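Local atomic coordinates of RRNA methyltransferase (Streptomyces viridochromogenes, PDB entry 1O9H), a protein that methylates N1 of guanine-2535 in 23S ribosomal RNA, using S-adenosyl-L-methionine, and so confers resistance to the orthosomycin antibiotic avilamycin. Residues T54-C59 against Q79-D84; L173-Y178 against A211-S216. One frame throughout, in Å; residues are numbered along the deposited sequence.

Contact 1. Residues T54-C59 against Q79-D84; sequences TLWDPC and QVIASD
Trp56 and its neighbours meet Ile81 and Ser83 in a beta-alpha-beta unit of the Rossmann-like methyltransferase fold, where helix 64-72 connects two adjacent parallel strands. Asp57-Pro58-Cys59 opens a turn at the first strand's carboxyl end, consistent with the cofactor-binding loop that follows this strand in class I methyltransferases. The backbone ladder alternates donors and acceptors: Leu55 receives Ile81 N on its O at 2.7 Å and gives its own N to Gln79 O, and Asp57 likewise pairs with Ile81 O and Ser83 N. Beta-branched Ile81 suits an extended chain, and its CB lies 3.5 Å from CD1 of Trp56. With CG anti to the backbone N (chi1 -178°), the indole slants across the side chain of Ile81 until NE1 donates to Ser83 OG at 3.1 Å. That bond is bent to 149°, the oxygen sitting 22° out of the ring plane. Ser83 suits this buried place because its hydroxyl both accepts from the indole and donates to a water, which in turn donates to Pro58 O. Pro58 CB lies over one indole face near its rim. Asp57 OD1 accepts Cys59 N at 3.1 Å in an Asx turn, and also binds the Thr174 hydroxyl. Asp84 reaches across to this turn: its OD2, hydrogen-bonded to Gly61 N, lies 3.4 Å from Cys59 C.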
ATOM      1  N   THR A  54     -10.049   3.705  -6.547  1.00 38.25           N
ATOM      2  CA  THR A  54     -10.132   3.562  -5.097  1.00 37.16           C
ATOM      3  C   THR A  54      -9.250   2.390  -4.705  1.00 35.69           C
ATOM      4  O   THR A  54      -9.453   1.292  -5.173  1.00 35.98           O
ATOM      5  CB  THR A  54     -11.583   3.311  -4.675  1.00 36.95           C
ATOM      6  OG1 THR A  54     -12.368   4.438  -5.038  1.00 35.45           O
ATOM      7  CG2 THR A  54     -11.732   3.229  -3.168  1.00 37.39           C
ATOM      8  N   LEU A  55      -8.267   2.649  -3.856  1.00 34.40           N
ATOM      9  CA  LEU A  55      -7.230   1.689  -3.494  1.00 33.41           C
ATOM     10  C   LEU A  55      -7.373   1.282  -2.029  1.00 32.49           C
ATOM     11  O   LEU A  55      -7.582   2.100  -1.164  1.00 31.29           O
ATOM     12  CB  LEU A  55      -5.850   2.314  -3.771  1.00 33.51           C
ATOM     13  CG  LEU A  55      -4.600   1.687  -3.153  1.00 33.90           C
ATOM     14  CD1 LEU A  55      -4.326   0.338  -3.785  1.00 34.17           C
ATOM     15  CD2 LEU A  55      -3.394   2.634  -3.291  1.00 33.47           C
ATOM     16  N   TRP A  56      -7.237   0.003  -1.753  1.00 32.26           N
ATOM     17  CA  TRP A  56      -7.413  -0.508  -0.409  1.00 32.02           C
ATOM     18  C   TRP A  56      -6.261  -1.399  -0.030  1.00 31.34           C
ATOM     19  O   TRP A  56      -5.843  -2.235  -0.815  1.00 31.08           O
ATOM     20  CB  TRP A  56      -8.688  -1.309  -0.393  1.00 32.51           C
ATOM     21  CG  TRP A  56      -9.104  -1.907   0.912  1.00 33.85           C
ATOM     22  CD1 TRP A  56      -8.744  -1.524   2.188  1.00 34.44           C
ATOM     23  CD2 TRP A  56     -10.007  -2.998   1.065  1.00 34.78           C
ATOM     24  NE1 TRP A  56      -9.385  -2.318   3.113  1.00 33.88           N
ATOM     25  CE2 TRP A  56     -10.169  -3.227   2.447  1.00 35.05           C
ATOM     26  CE3 TRP A  56     -10.702  -3.809   0.166  1.00 35.73           C
ATOM     27  CZ2 TRP A  56     -10.989  -4.236   2.942  1.00 36.93           C
ATOM     28  CZ3 TRP A  56     -11.520  -4.813   0.660  1.00 37.34           C
ATOM     29  CH2 TRP A  56     -11.652  -5.018   2.038  1.00 37.56           C
ATOM     30  N   ASP A  57      -5.738  -1.211   1.174  1.00 31.21           N
ATOM     31  CA  ASP A  57      -4.754  -2.112   1.736  1.00 30.86           C
ATOM     32  C   ASP A  57      -5.348  -2.666   3.029  1.00 31.58           C
ATOM     33  O   ASP A  57      -5.530  -1.925   3.994  1.00 31.54           O
ATOM     34  CB  ASP A  57      -3.454  -1.375   1.975  1.00 30.64           C
ATOM     35  CG  ASP A  57      -2.338  -2.294   2.398  1.00 30.58           C
ATOM     36  OD1 ASP A  57      -2.633  -3.439   2.834  1.00 31.85           O
ATOM     37  OD2 ASP A  57      -1.147  -1.941   2.361  1.00 28.66           O
ATOM     38  N   PRO A  58      -5.763  -3.933   2.999  1.00 32.36           N
ATOM     39  CA  PRO A  58      -6.397  -4.590   4.157  1.00 32.71           C
ATOM     40  C   PRO A  58      -5.423  -5.212   5.187  1.00 33.23           C
ATOM     41  O   PRO A  58      -5.846  -5.743   6.189  1.00 33.51           O
ATOM     42  CB  PRO A  58      -7.258  -5.662   3.507  1.00 32.55           C
ATOM     43  CG  PRO A  58      -6.478  -6.043   2.257  1.00 32.66           C
ATOM     44  CD  PRO A  58      -5.749  -4.814   1.812  1.00 32.29           C
ATOM     45  N   CYS A  59      -4.133  -5.137   4.931  1.00 34.02           N
ATOM     46  CA  CYS A  59      -3.138  -5.424   5.938  1.00 33.91           C
ATOM     47  C   CYS A  59      -2.119  -4.310   5.870  1.00 33.52           C
ATOM     48  O   CYS A  59      -0.966  -4.530   5.529  1.00 33.29           O
ATOM     49  CB  CYS A  59      -2.494  -6.780   5.654  1.00 34.36           C
ATOM     50  SG  CYS A  59      -3.711  -8.051   5.267  1.00 35.61           S
ATOM     51  N   GLN A  79      -9.434   7.882  -3.904  1.00 36.48           N
ATOM     52  CA  GLN A  79      -9.270   7.790  -2.463  1.00 36.28           C
ATOM     53  C   GLN A  79      -8.608   6.493  -2.036  1.00 34.68           C
ATOM     54  O   GLN A  79      -8.583   5.537  -2.799  1.00 34.71           O
ATOM     55  CB  GLN A  79     -10.631   7.913  -1.789  1.00 37.25           C
ATOM     56  CG  GLN A  79     -11.420   6.618  -1.735  1.00 39.96           C
ATOM     57  CD  GLN A  79     -12.565   6.720  -0.771  1.00 43.31           C
ATOM     58  OE1 GLN A  79     -12.353   6.984   0.423  1.00 46.50           O
ATOM     59  NE2 GLN A  79     -13.785   6.518  -1.271  1.00 44.93           N
ATOM     60  N   VAL A  80      -8.079   6.458  -0.813  1.00 33.15           N
ATOM     61  CA  VAL A  80      -7.442   5.247  -0.290  1.00 31.83           C
ATOM     62  C   VAL A  80      -8.037   4.746   1.044  1.00 31.65           C
ATOM     63  O   VAL A  80      -8.378   5.531   1.924  1.00 30.66           O
ATOM     64  CB  VAL A  80      -5.937   5.429  -0.137  1.00 31.21           C
ATOM     65  CG1 VAL A  80      -5.345   5.960  -1.420  1.00 31.70           C
ATOM     66  CG2 VAL A  80      -5.598   6.327   1.013  1.00 29.63           C
ATOM     67  N   ILE A  81      -8.123   3.427   1.167  1.00 31.52           N
ATOM     68  CA  ILE A  81      -8.624   2.764   2.359  1.00 31.98           C
ATOM     69  C   ILE A  81      -7.492   1.975   3.015  1.00 31.46           C
ATOM     70  O   ILE A  81      -6.789   1.211   2.349  1.00 29.98           O
ATOM     71  CB  ILE A  81      -9.780   1.792   2.045  1.00 32.37           C
ATOM     72  CG1 ILE A  81     -10.826   2.386   1.080  1.00 33.31           C
ATOM     73  CG2 ILE A  81     -10.465   1.366   3.355  1.00 32.75           C
ATOM     74  CD1 ILE A  81     -11.625   3.475   1.652  1.00 33.95           C
ATOM     75  N   ALA A  82      -7.312   2.177   4.316  1.00 31.46           N
ATOM     76  CA  ALA A  82      -6.323   1.408   5.073  1.00 32.53           C
ATOM     77  C   ALA A  82      -7.035   0.605   6.155  1.00 33.52           C
ATOM     78  O   ALA A  82      -7.963   1.083   6.804  1.00 33.09           O
ATOM     79  CB  ALA A  82      -5.286   2.333   5.696  1.00 32.08           C
ATOM     80  N   SER A  83      -6.592  -0.617   6.350  1.00 35.38           N
ATOM     81  CA  SER A  83      -7.132  -1.437   7.417  1.00 36.82           C
ATOM     82  C   SER A  83      -6.170  -2.535   7.824  1.00 38.69           C
ATOM     83  O   SER A  83      -5.315  -2.962   7.062  1.00 38.50           O
ATOM     84  CB  SER A  83      -8.486  -2.019   7.008  1.00 36.62           C
ATOM     85  OG  SER A  83      -8.348  -2.934   5.944  1.00 35.42           O
ATOM     86  N   ASP A  84      -6.299  -2.947   9.068  1.00 41.44           N
ATOM     87  CA  ASP A  84      -5.539  -4.063   9.607  1.00 43.54           C
ATOM     88  C   ASP A  84      -6.235  -4.556  10.866  1.00 45.65           C
ATOM     89  O   ASP A  84      -7.111  -3.888  11.385  1.00 45.11           O
ATOM     90  CB  ASP A  84      -4.096  -3.649   9.913  1.00 43.36           C
ATOM     91  CG  ASP A  84      -3.107  -4.766   9.653  1.00 43.73           C
ATOM     92  OD1 ASP A  84      -3.492  -5.944   9.829  1.00 46.16           O
ATOM     93  OD2 ASP A  84      -1.933  -4.584   9.271  1.00 40.93           O
TER
HETATM   94  O   HOH W   1      -8.242  -5.427   6.934  1.00 53.83           O

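Contact 2. Residues L173-Y178 against A211-S216; sequences LTDLPY and AVTDRS
Leu173-Leu176 and Ala211-Asp214 make a buried parallel-strand contact between the central strand 171-175 of the sheet and its neighbour 209-214, within a beta-alpha-beta unit whose crossover contains helix 190-201. The sequence Asp175-Leu176-Pro177-Tyr178 recalls the Asn/Asp-Pro-Pro-Tyr motif that ends the fourth strand in many class I N-methyltransferases. Thr174 N donates to Ala211 O at 3.0 Å, and Thr174 O takes Thr213 N at 3.2 Å. The same carbonyl receives a weak second bond from the Thr213 hydroxyl: a first torsion of -15° nearly eclipses OG1 with its own backbone N, bringing both donors to one acceptor. Leu176 N, just past the strand, points almost straight (173°) at Thr213 O and so completes the pairing of Asp175 with Thr213. Leu173 CG packs 4.1 Å from CB of Ala211, a small residue that suits the close approach of helix 33-44, whose Ile39 packs on it. Asp175 crosses Thr213 at about a right angle, OD1 lying 3.6 Å from Thr213 CB, while its OD2 forms a salt bridge with Arg235. Leu176 turns toward the second strand and lays CD1 against the Asp214 carboxylate, 3.7 Å from CG. This buried acid is held by Val188 N on OD1, and Arg181 makes a long, weak ion pair with OD2. Around the pair, Leu173 packs on Leu65 and Leu69 of helix 64-72, Thr213 also on Ile39, and Val212 beside Val238 of the antiparallel strand 235-241.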
ATOM      1  N   LEU A 173      -4.181  -3.971  -2.798  1.00 38.10           N
ATOM      2  CA  LEU A 173      -2.729  -4.173  -2.819  1.00 39.41           C
ATOM      3  C   LEU A 173      -2.268  -4.328  -1.390  1.00 41.17           C
ATOM      4  O   LEU A 173      -2.619  -3.525  -0.537  1.00 41.12           O
ATOM      5  CB  LEU A 173      -2.027  -2.979  -3.453  1.00 39.02           C
ATOM      6  CG  LEU A 173      -0.631  -3.163  -4.063  1.00 38.99           C
ATOM      7  CD1 LEU A 173      -0.301  -1.960  -4.929  1.00 38.84           C
ATOM      8  CD2 LEU A 173       0.445  -3.344  -3.026  1.00 39.51           C
ATOM      9  N   THR A 174      -1.492  -5.362  -1.113  1.00 43.77           N
ATOM     10  CA  THR A 174      -1.035  -5.588   0.249  1.00 46.07           C
ATOM     11  C   THR A 174       0.179  -6.505   0.321  1.00 48.23           C
ATOM     12  O   THR A 174       0.318  -7.427  -0.459  1.00 48.04           O
ATOM     13  CB  THR A 174      -2.203  -6.112   1.121  1.00 45.75           C
ATOM     14  OG1 THR A 174      -1.911  -5.891   2.498  1.00 46.03           O
ATOM     15  CG2 THR A 174      -2.400  -7.615   1.005  1.00 46.18           C
ATOM     16  N   ASP A 175       1.059  -6.193   1.266  1.00 51.48           N
ATOM     17  CA  ASP A 175       2.210  -7.008   1.595  1.00 53.97           C
ATOM     18  C   ASP A 175       1.704  -7.939   2.684  1.00 56.69           C
ATOM     19  O   ASP A 175       1.151  -7.479   3.689  1.00 57.01           O
ATOM     20  CB  ASP A 175       3.334  -6.114   2.125  1.00 53.64           C
ATOM     21  CG  ASP A 175       4.717  -6.732   1.970  1.00 54.06           C
ATOM     22  OD1 ASP A 175       4.894  -7.732   1.236  1.00 53.94           O
ATOM     23  OD2 ASP A 175       5.712  -6.258   2.551  1.00 54.25           O
ATOM     24  N   LEU A 176       1.832  -9.244   2.471  1.00 60.13           N
ATOM     25  CA  LEU A 176       1.381 -10.203   3.467  1.00 63.13           C
ATOM     26  C   LEU A 176       2.207 -10.042   4.741  1.00 66.12           C
ATOM     27  O   LEU A 176       3.436  -9.906   4.668  1.00 66.64           O
ATOM     28  CB  LEU A 176       1.513 -11.624   2.946  1.00 63.14           C
ATOM     29  CG  LEU A 176       0.586 -11.978   1.783  1.00 63.41           C
ATOM     30  CD1 LEU A 176       1.203 -13.047   0.902  1.00 63.41           C
ATOM     31  CD2 LEU A 176      -0.779 -12.423   2.303  1.00 63.85           C
ATOM     32  N   PRO A 177       1.543 -10.042   5.895  1.00 69.73           N
ATOM     33  CA  PRO A 177       2.221  -9.853   7.187  1.00 72.39           C
ATOM     34  C   PRO A 177       3.104 -11.031   7.634  1.00 75.35           C
ATOM     35  O   PRO A 177       2.860 -12.183   7.271  1.00 75.53           O
ATOM     36  CB  PRO A 177       1.053  -9.666   8.160  1.00 72.25           C
ATOM     37  CG  PRO A 177      -0.063 -10.404   7.536  1.00 70.87           C
ATOM     38  CD  PRO A 177       0.087 -10.208   6.065  1.00 69.80           C
ATOM     39  N   TYR A 178       4.099 -10.712   8.458  1.00 79.02           N
ATOM     40  CA  TYR A 178       5.152 -11.649   8.853  1.00 82.03           C
ATOM     41  C   TYR A 178       4.646 -12.623   9.913  1.00 84.04           C
ATOM     42  O   TYR A 178       5.199 -13.714  10.078  1.00 84.27           O
ATOM     43  CB  TYR A 178       6.388 -10.889   9.379  1.00 82.47           C
ATOM     44  CG  TYR A 178       7.156 -10.138   8.301  1.00 84.90           C
ATOM     45  CD1 TYR A 178       6.520  -9.191   7.484  1.00 87.09           C
ATOM     46  CD2 TYR A 178       8.512 -10.379   8.086  1.00 86.95           C
ATOM     47  CE1 TYR A 178       7.207  -8.511   6.488  1.00 88.22           C
ATOM     48  CE2 TYR A 178       9.214  -9.698   7.088  1.00 88.46           C
ATOM     49  CZ  TYR A 178       8.552  -8.766   6.291  1.00 88.88           C
ATOM     50  OH  TYR A 178       9.230  -8.086   5.302  1.00 89.62           O
ATOM     51  N   ALA A 211      -3.605  -7.460  -5.675  1.00 39.84           N
ATOM     52  CA  ALA A 211      -2.167  -7.636  -5.826  1.00 41.05           C
ATOM     53  C   ALA A 211      -1.564  -7.962  -4.458  1.00 42.56           C
ATOM     54  O   ALA A 211      -1.631  -7.153  -3.558  1.00 42.15           O
ATOM     55  CB  ALA A 211      -1.544  -6.355  -6.392  1.00 41.22           C
ATOM     56  N   VAL A 212      -1.005  -9.157  -4.300  1.00 44.65           N
ATOM     57  CA  VAL A 212      -0.381  -9.553  -3.038  1.00 46.33           C
ATOM     58  C   VAL A 212       1.092  -9.789  -3.264  1.00 47.99           C
ATOM     59  O   VAL A 212       1.488 -10.216  -4.333  1.00 48.18           O
ATOM     60  CB  VAL A 212      -1.020 -10.821  -2.436  1.00 46.50           C
ATOM     61  CG1 VAL A 212      -2.486 -10.569  -2.065  1.00 46.37           C
ATOM     62  CG2 VAL A 212      -0.922 -11.986  -3.389  1.00 46.89           C
ATOM     63  N   THR A 213       1.896  -9.494  -2.251  1.00 50.64           N
ATOM     64  CA  THR A 213       3.355  -9.629  -2.310  1.00 52.55           C
ATOM     65  C   THR A 213       3.848 -10.454  -1.136  1.00 54.71           C
ATOM     66  O   THR A 213       3.286 -10.381  -0.047  1.00 55.09           O
ATOM     67  CB  THR A 213       4.011  -8.258  -2.240  1.00 52.25           C
ATOM     68  OG1 THR A 213       3.027  -7.247  -2.499  1.00 53.67           O
ATOM     69  CG2 THR A 213       5.039  -8.083  -3.332  1.00 51.41           C
ATOM     70  N   ASP A 214       4.900 -11.227  -1.363  1.00 57.56           N
ATOM     71  CA  ASP A 214       5.516 -12.035  -0.318  1.00 59.94           C
ATOM     72  C   ASP A 214       7.021 -12.105  -0.528  1.00 62.32           C
ATOM     73  O   ASP A 214       7.527 -11.780  -1.603  1.00 62.06           O
ATOM     74  CB  ASP A 214       4.917 -13.448  -0.314  1.00 59.96           C
ATOM     75  CG  ASP A 214       4.742 -14.021   1.095  1.00 60.54           C
ATOM     76  OD1 ASP A 214       4.408 -15.221   1.204  1.00 60.99           O
ATOM     77  OD2 ASP A 214       4.907 -13.363   2.146  1.00 60.97           O
ATOM     78  N   ARG A 215       7.733 -12.541   0.508  1.00 65.48           N
ATOM     79  CA  ARG A 215       9.179 -12.744   0.422  1.00 68.13           C
ATOM     80  C   ARG A 215       9.551 -14.060  -0.279  1.00 69.43           C
ATOM     81  O   ARG A 215      10.725 -14.311  -0.538  1.00 69.88           O
ATOM     82  CB  ARG A 215       9.800 -12.705   1.819  1.00 69.04           C
ATOM     83  CG  ARG A 215      11.267 -12.266   1.852  1.00 72.21           C
ATOM     84  CD  ARG A 215      11.480 -10.761   1.708  1.00 76.37           C
ATOM     85  NE  ARG A 215      12.892 -10.392   1.872  1.00 79.86           N
ATOM     86  CZ  ARG A 215      13.352  -9.136   1.983  1.00 82.83           C
ATOM     87  NH1 ARG A 215      12.515  -8.093   1.959  1.00 83.80           N
ATOM     88  NH2 ARG A 215      14.661  -8.922   2.124  1.00 83.24           N
ATOM     89  N   SER A 216       8.558 -14.893  -0.595  1.00 71.04           N
ATOM     90  CA  SER A 216       8.800 -16.151  -1.302  1.00 72.31           C
ATOM     91  C   SER A 216       9.182 -15.951  -2.773  1.00 73.48           C
ATOM     92  O   SER A 216       9.276 -14.819  -3.256  1.00 73.59           O
ATOM     93  CB  SER A 216       7.577 -17.067  -1.208  1.00 72.30           C
ATOM     94  OG  SER A 216       6.637 -16.783  -2.226  1.00 72.52           O
TER

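Along the chain both segments of contact 1 come before those of contact 2, and each contact pairs the two strands of a beta-alpha-beta unit in the same mixed sheet. Their centres are 14 Å apart, and strand 53-57 of contact 1 is the sheet neighbour of strand 171-175 of contact 2, giving the order 77-84, 53-57, 171-175, 209-214. The seam is secured by a probable hydrogen bond from Leu173 N to Trp56 O, alongside the Asp57-Thr174 link. Helix 64-72 packs on both contacts. All four strands are parallel, so their carboxyl ends gather at one edge of the sheet, where class I methyltransferases bring cofactor and substrate together; a similar role is probable here.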